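Local structure of beta-xylosidase (Uncultured organism, 4MLG) at residues K309-P312 / I316-I319. The protein probably hydrolyses xylo-oligosaccharides, releasing xylose from their non-reducing ends, as a beta-propeller beta-xylosidase of glycoside hydrolase family 43. Numbering follows the deposited sequence.
Sequences KYNP and IQPI
Gln317 reaches across the turn to both Lys309 and Asn311, gripping segment 309-312 with one backbone and one side-chain hydrogen bond. Its N-H points almost straight at the carbonyl of Lys309, with Gln317 N 3.0 Å from Lys309 O and an N-H...O angle of 161°. The second bond runs from Gln317 NE2 to Asn311 OD1, also 3.0 Å. Here Asn311 OD1 lies nearly in the amide plane of Gln317, whereas NE2 stands tilted from the plane of the asparagine carbonyl, and the two amides are turned 53° against each other. An extended chain beyond CG (chi2 -179°) gives Gln317 the length to lay its amide between its two neighbours, a span that suits glutamine. Gln317 OE1 comes within 3.5 Å of Lys309 CB, so the lysine lends its aliphatic root to the contact while the rest of its chain extends off from it. With an alanine here in place of Gln317, Asn311 OD1 would probably lose this donor and the root of Lys309 would be less covered. Asn311 can serve both ways because its amide accepts through OD1 and donates through ND2 to Ser315 within the turn.

On the other face, Ile316 runs alongside Tyr310 in the same direction, its CG1 3.8 Å from Tyr310 CE1 in an oblique approach to the ring. A branched aliphatic chain fits this buried place, while the long aromatic ring of Tyr310 carries the packing onward, stacking on Tyr230 and meeting Trp284 edge-to-face. The single beta bridge between Tyr310 and Ile316 thus closes a surface turn beyond strand 302-308, and the returning chain packs Ile316 and Ile319 against strand 258-265 of a neighbouring sheet in the propeller.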
loop_
_atom_site.group_PDB
_atom_site.type_symbol
_atom_site.label_atom_id
_atom_site.label_comp_id
_atom_site.label_asym_id
_atom_site.label_seq_id
_atom_site.Cartn_x
_atom_site.Cartn_y
_atom_site.Cartn_z
ATOM N N LYS A 309 -19.973 -4.803 34.827
ATOM C CA LYS A 309 -21.295 -5.274 35.227
ATOM C C LYS A 309 -22.397 -4.679 34.356
ATOM O O LYS A 309 -22.304 -3.533 33.915
ATOM C CB LYS A 309 -21.554 -4.957 36.701
ATOM C CG LYS A 309 -20.627 -5.686 37.659
ATOM C CD LYS A 309 -20.916 -5.311 39.102
ATOM C CE LYS A 309 -20.006 -6.061 40.060
ATOM N NZ LYS A 309 -20.245 -5.666 41.475
ATOM N N TYR A 310 -23.439 -5.467 34.113
ATOM C CA TYR A 310 -24.546 -5.030 33.272
ATOM C C TYR A 310 -25.785 -4.702 34.093
ATOM O O TYR A 310 -26.000 -5.262 35.170
ATOM C CB TYR A 310 -24.902 -6.106 32.243
ATOM C CG TYR A 310 -23.789 -6.464 31.284
ATOM C CD1 TYR A 310 -23.575 -5.724 30.129
ATOM C CD2 TYR A 310 -22.963 -7.553 31.529
ATOM C CE1 TYR A 310 -22.562 -6.053 29.248
ATOM C CE2 TYR A 310 -21.948 -7.889 30.654
ATOM C CZ TYR A 310 -21.752 -7.138 29.516
ATOM O OH TYR A 310 -20.740 -7.473 28.645
ATOM N N ASN A 311 -26.597 -3.790 33.574
ATOM C CA ASN A 311 -27.909 -3.519 34.140
ATOM C C ASN A 311 -28.939 -4.407 33.455
ATOM O O ASN A 311 -28.769 -4.762 32.288
ATOM C CB ASN A 311 -28.267 -2.043 33.971
ATOM C CG ASN A 311 -27.405 -1.135 34.823
ATOM O OD1 ASN A 311 -27.129 -1.434 35.985
ATOM N ND2 ASN A 311 -26.967 -0.023 34.246
ATOM N N PRO A 312 -30.007 -4.779 34.180
ATOM C CA PRO A 312 -31.051 -5.672 33.661
ATOM C C PRO A 312 -31.647 -5.225 32.323
ATOM O O PRO A 312 -32.179 -6.062 31.591
ATOM C CB PRO A 312 -32.117 -5.626 34.757
ATOM C CG PRO A 312 -31.346 -5.364 35.999
ATOM C CD PRO A 312 -30.236 -4.437 35.596
ATOM N N ILE A 316 -24.587 -1.049 30.188
ATOM C CA ILE A 316 -23.371 -1.335 30.943
ATOM C C ILE A 316 -23.137 -0.273 32.013
ATOM O O ILE A 316 -23.186 0.924 31.730
ATOM C CB ILE A 316 -22.137 -1.386 30.018
ATOM C CG1 ILE A 316 -22.393 -2.311 28.827
ATOM C CG2 ILE A 316 -20.903 -1.835 30.789
ATOM C CD1 ILE A 316 -21.251 -2.353 27.831
ATOM N N GLN A 317 -22.886 -0.713 33.244
ATOM C CA GLN A 317 -22.579 0.211 34.331
ATOM C C GLN A 317 -21.238 0.894 34.077
ATOM O O GLN A 317 -20.212 0.226 33.955
ATOM C CB GLN A 317 -22.559 -0.515 35.680
ATOM C CG GLN A 317 -23.912 -1.051 36.123
ATOM C CD GLN A 317 -23.856 -1.751 37.468
ATOM O OE1 GLN A 317 -22.778 -1.989 38.015
ATOM N NE2 GLN A 317 -25.022 -2.084 38.010
ATOM N N PRO A 318 -21.248 2.233 33.992
ATOM C CA PRO A 318 -20.044 3.014 33.690
ATOM C C PRO A 318 -18.933 2.787 34.713
ATOM O O PRO A 318 -19.207 2.706 35.908
ATOM C CB PRO A 318 -20.541 4.464 33.746
ATOM C CG PRO A 318 -21.794 4.415 34.548
ATOM C CD PRO A 318 -22.417 3.095 34.231
ATOM N N ILE A 319 -17.697 2.674 34.236
ATOM C CA ILE A 319 -16.548 2.470 35.112
ATOM C C ILE A 319 -15.690 3.732 35.175
ATOM O O ILE A 319 -15.406 4.355 34.151
ATOM C CB ILE A 319 -15.692 1.273 34.654
ATOM C CG1 ILE A 319 -16.522 -0.013 34.669
ATOM C CG2 ILE A 319 -14.468 1.116 35.539
ATOM C CD1 ILE A 319 -15.745 -1.244 34.263
#